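Local coordinates for protein papain-like protease (Human betacoronavirus 2c EMC/2012, PDB 4RNA) that probably cleaves the viral polyprotein as a cysteine protease of the coronavirus papain-like family, and carries a zinc site of four cysteines, at residues E218-Y226 against R234-T242. Residues are numbered along the deposited sequence; the frame is centred on the assembly and turned at random. Where two conformers were deposited one is given.
Sequences EDLRARMTY and RHRQLVEHT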
loop_
_atom_site.group_PDB
_atom_site.type_symbol
_atom_site.label_atom_id
_atom_site.label_comp_id
_atom_site.label_asym_id
_atom_site.label_seq_id
_atom_site.Cartn_x
_atom_site.Cartn_y
_atom_site.Cartn_z
ATOM N N GLU A 218 26.640 -13.547 -9.789
ATOM C CA GLU A 218 27.153 -13.655 -11.197
ATOM C C GLU A 218 26.319 -12.839 -12.150
ATOM O O GLU A 218 26.890 -12.069 -12.904
ATOM C CB GLU A 218 27.152 -15.089 -11.720
ATOM C CG GLU A 218 28.163 -15.962 -11.039
ATOM C CD GLU A 218 27.503 -16.904 -10.052
ATOM O OE1 GLU A 218 27.988 -18.063 -9.923
ATOM O OE2 GLU A 218 26.491 -16.491 -9.424
ATOM N N ASP A 219 24.981 -13.011 -12.136
ATOM C CA ASP A 219 24.107 -12.176 -13.011
ATOM C C ASP A 219 24.177 -10.730 -12.660
ATOM O O ASP A 219 24.225 -9.886 -13.565
ATOM C CB ASP A 219 22.686 -12.678 -13.073
ATOM C CG ASP A 219 22.604 -14.066 -13.722
ATOM O OD1 ASP A 219 23.394 -14.285 -14.677
ATOM O OD2 ASP A 219 21.784 -14.950 -13.309
ATOM N N LEU A 220 24.268 -10.428 -11.370
ATOM C CA LEU A 220 24.283 -9.037 -10.943
ATOM C C LEU A 220 25.479 -8.323 -11.482
ATOM O O LEU A 220 25.407 -7.106 -11.788
ATOM C CB LEU A 220 24.288 -8.908 -9.417
ATOM C CG LEU A 220 24.213 -7.527 -8.854
ATOM C CD1 LEU A 220 22.839 -6.841 -9.041
ATOM C CD2 LEU A 220 24.689 -7.538 -7.392
ATOM N N ARG A 221 26.587 -9.051 -11.564
ATOM C CA ARG A 221 27.898 -8.445 -11.876
ATOM C C ARG A 221 28.221 -8.490 -13.384
ATOM O O ARG A 221 29.238 -7.969 -13.859
ATOM C CB ARG A 221 28.981 -9.200 -11.087
ATOM C CG ARG A 221 28.976 -8.906 -9.593
ATOM C CD ARG A 221 29.928 -9.897 -8.923
ATOM N NE ARG A 221 30.040 -9.642 -7.479
ATOM C CZ ARG A 221 30.913 -10.220 -6.645
ATOM N NH1 ARG A 221 31.805 -11.080 -7.104
ATOM N NH2 ARG A 221 30.892 -9.929 -5.350
ATOM N N ALA A 222 27.381 -9.163 -14.132
ATOM C CA ALA A 222 27.643 -9.321 -15.584
ATOM C C ALA A 222 27.501 -7.981 -16.341
ATOM O O ALA A 222 26.780 -7.084 -15.909
ATOM C CB ALA A 222 26.688 -10.357 -16.207
ATOM N N ARG A 223 28.094 -7.926 -17.530
ATOM C CA ARG A 223 28.046 -6.739 -18.379
ATOM C C ARG A 223 26.782 -6.816 -19.242
ATOM O O ARG A 223 26.474 -7.866 -19.795
ATOM C CB ARG A 223 29.308 -6.649 -19.274
ATOM C CG ARG A 223 29.393 -5.355 -20.109
ATOM C CD ARG A 223 30.650 -5.270 -21.015
ATOM N NE ARG A 223 30.594 -6.240 -22.117
ATOM C CZ ARG A 223 31.464 -7.236 -22.298
ATOM N NH1 ARG A 223 32.503 -7.374 -21.478
ATOM N NH2 ARG A 223 31.321 -8.067 -23.312
ATOM N N MET A 224 26.021 -5.717 -19.306
ATOM C CA MET A 224 24.930 -5.622 -20.293
ATOM C C MET A 224 25.300 -4.576 -21.309
ATOM O O MET A 224 25.938 -3.525 -20.970
ATOM C CB MET A 224 23.572 -5.236 -19.664
ATOM C CG MET A 224 22.473 -5.004 -20.717
ATOM S SD MET A 224 20.888 -4.402 -20.089
ATOM C CE MET A 224 21.374 -2.784 -19.472
ATOM N N THR A 225 24.860 -4.826 -22.539
ATOM C CA THR A 225 25.207 -3.990 -23.670
ATOM C C THR A 225 23.959 -3.691 -24.535
ATOM O O THR A 225 23.159 -4.549 -24.800
ATOM C CB THR A 225 26.310 -4.712 -24.515
ATOM O OG1 THR A 225 27.521 -4.857 -23.732
ATOM C CG2 THR A 225 26.564 -3.980 -25.869
ATOM N N TYR A 226 23.800 -2.466 -25.014
ATOM C CA TYR A 226 22.701 -2.267 -26.004
ATOM C C TYR A 226 23.141 -1.055 -26.892
ATOM O O TYR A 226 24.298 -0.584 -26.745
ATOM C CB TYR A 226 21.346 -2.063 -25.273
ATOM C CG TYR A 226 21.439 -0.957 -24.240
ATOM C CD1 TYR A 226 21.991 -1.205 -22.944
ATOM C CD2 TYR A 226 21.002 0.328 -24.550
ATOM C CE1 TYR A 226 22.101 -0.166 -22.011
ATOM C CE2 TYR A 226 21.127 1.364 -23.639
ATOM C CZ TYR A 226 21.668 1.109 -22.371
ATOM O OH TYR A 226 21.729 2.169 -21.493
ATOM N N ARG A 234 26.681 0.604 -26.012
ATOM C CA ARG A 234 26.610 1.239 -24.704
ATOM C C ARG A 234 26.625 0.061 -23.724
ATOM O O ARG A 234 25.988 -0.922 -23.985
ATOM C CB ARG A 234 25.217 1.874 -24.597
ATOM C CG ARG A 234 25.200 3.329 -24.379
ATOM C CD ARG A 234 23.784 3.727 -24.034
ATOM N NE ARG A 234 23.838 4.000 -22.620
ATOM C CZ ARG A 234 23.665 5.202 -22.042
ATOM N NH1 ARG A 234 23.327 6.299 -22.756
ATOM N NH2 ARG A 234 23.747 5.300 -20.717
ATOM N N HIS A 235 27.338 0.155 -22.613
ATOM C CA HIS A 235 27.352 -0.942 -21.636
ATOM C C HIS A 235 26.938 -0.529 -20.240
ATOM O O HIS A 235 27.069 0.621 -19.847
ATOM C CB HIS A 235 28.779 -1.487 -21.513
ATOM C CG HIS A 235 29.405 -1.810 -22.823
ATOM N ND1 HIS A 235 29.135 -2.966 -23.484
ATOM C CD2 HIS A 235 30.269 -1.077 -23.627
ATOM C CE1 HIS A 235 29.838 -3.010 -24.651
ATOM N NE2 HIS A 235 30.514 -1.831 -24.762
ATOM N N ARG A 236 26.445 -1.456 -19.447
ATOM C CA ARG A 236 26.125 -1.189 -18.040
ATOM C C ARG A 236 26.773 -2.299 -17.207
ATOM O O ARG A 236 26.532 -3.512 -17.501
ATOM C CB ARG A 236 24.577 -1.200 -17.881
ATOM C CG ARG A 236 24.003 -1.392 -16.479
ATOM C CD ARG A 236 22.520 -0.971 -16.432
ATOM N NE ARG A 236 21.927 -1.048 -15.088
ATOM C CZ ARG A 236 21.992 -0.092 -14.167
ATOM N NH1 ARG A 236 22.601 1.075 -14.419
ATOM N NH2 ARG A 236 21.416 -0.293 -12.985
ATOM N N GLN A 237 27.529 -1.937 -16.198
ATOM C CA GLN A 237 28.119 -2.973 -15.352
ATOM C C GLN A 237 28.312 -2.535 -13.930
ATOM O O GLN A 237 28.693 -1.387 -13.678
ATOM C CB GLN A 237 29.459 -3.483 -15.974
ATOM C CG GLN A 237 30.139 -4.609 -15.227
ATOM C CD GLN A 237 31.323 -5.172 -16.001
ATOM O OE1 GLN A 237 31.349 -5.162 -17.249
ATOM N NE2 GLN A 237 32.326 -5.621 -15.258
ATOM N N LEU A 238 28.063 -3.450 -12.980
ATOM C CA LEU A 238 28.452 -3.219 -11.579
ATOM C C LEU A 238 30.018 -3.169 -11.353
ATOM O O LEU A 238 30.735 -4.112 -11.653
ATOM C CB LEU A 238 27.787 -4.300 -10.699
ATOM C CG LEU A 238 27.985 -4.149 -9.178
ATOM C CD1 LEU A 238 27.401 -2.838 -8.582
ATOM C CD2 LEU A 238 27.403 -5.405 -8.509
ATOM N N VAL A 239 30.556 -2.042 -10.885
ATOM C CA VAL A 239 32.004 -1.974 -10.723
ATOM C C VAL A 239 32.483 -1.973 -9.242
ATOM O O VAL A 239 33.647 -2.328 -8.932
ATOM C CB VAL A 239 32.605 -0.780 -11.488
ATOM C CG1 VAL A 239 32.493 -1.053 -13.007
ATOM C CG2 VAL A 239 31.909 0.515 -11.078
ATOM N N GLU A 240 31.589 -1.628 -8.324
ATOM C CA GLU A 240 31.978 -1.727 -6.908
ATOM C C GLU A 240 30.761 -2.056 -6.059
ATOM O O GLU A 240 29.655 -1.578 -6.313
ATOM C CB GLU A 240 32.635 -0.435 -6.433
ATOM C CG GLU A 240 33.480 -0.625 -5.198
ATOM C CD GLU A 240 33.210 0.453 -4.172
ATOM O OE1 GLU A 240 32.622 0.142 -3.102
ATOM O OE2 GLU A 240 33.550 1.623 -4.452
ATOM N N HIS A 241 30.974 -2.896 -5.059
ATOM C CA HIS A 241 29.880 -3.363 -4.226
ATOM C C HIS A 241 30.364 -3.696 -2.841
ATOM O O HIS A 241 31.156 -4.607 -2.649
ATOM C CB HIS A 241 29.189 -4.549 -4.871
ATOM C CG HIS A 241 27.755 -4.675 -4.481
ATOM N ND1 HIS A 241 26.982 -5.748 -4.818
ATOM C CD2 HIS A 241 26.932 -3.803 -3.764
ATOM C CE1 HIS A 241 25.720 -5.547 -4.356
ATOM N NE2 HIS A 241 25.697 -4.374 -3.692
ATOM N N THR A 242 29.868 -2.975 -1.850
ATOM C CA THR A 242 30.274 -3.275 -0.494
ATOM C C THR A 242 29.054 -3.195 0.429
ATOM O O THR A 242 28.444 -2.133 0.567
ATOM C CB THR A 242 31.434 -2.355 -0.043
ATOM O OG1 THR A 242 31.557 -2.497 1.372
ATOM C CG2 THR A 242 31.123 -0.911 -0.327
HETATM O O HOH W 1 26.912 -5.568 -13.581
HETATM O O HOH W 2 30.948 -6.575 -12.574
HETATM O O HOH W 3 28.140 -8.241 -5.797
#
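Thr225 and His235 meet through matched first torsions: OG1 of Thr225 (chi1 -64°) and CG of His235 both sit beside their own backbone N, and the two side chains run alongside each other on one face of the hairpin. OG1 reaches the edge of the imidazole, near its plane, and lies 2.5 Å from His235 ND1, unusually short for a hydrogen bond, so its exact length is doubtful; either atom could donate. Beneath it the strands 224-227 and 233-242 are antiparallel, Met224 N giving a straight bond to Arg236 O in the carbonyl plane and Arg236 N returning one to Met224 O, while Tyr226 and Arg234 form the next hydrogen-bonded pair.

On the other face Tyr226 CG lies in the cramped position between its backbone N and carbonyl carbon (chi1 53°), which lays the ring alongside Arg234: Arg234 CB sits over one face of the Tyr226 ring, 4.3 Å from its centroid, a CH-pi contact, and the guanidinium plane is only 15° from the ring plane. Arg234 also bonds Gln229, forms a salt bridge with Glu191 and touches Cys228 of the zinc site.

Toward helix 217-221 direct pairing gives way to water. One water donates to Leu220 O and Ala222 O and accepts from Leu238 N; another joins Arg221 O to Leu238 O and Gln237 NE2. Leu220 CD2 meets Leu238 CD2 at 3.6 Å, and a third water links Arg221 NE with His241 ND1, while His241 NE2 bonds Ala208 O.

Direct bonds thus fix the strand register near the zinc end of the fingers, whereas waters satisfy the backbone where the helix leads into the strand; Glu191 probably offsets the charge of Arg234, a salt-bridge partner which Arg236 shares.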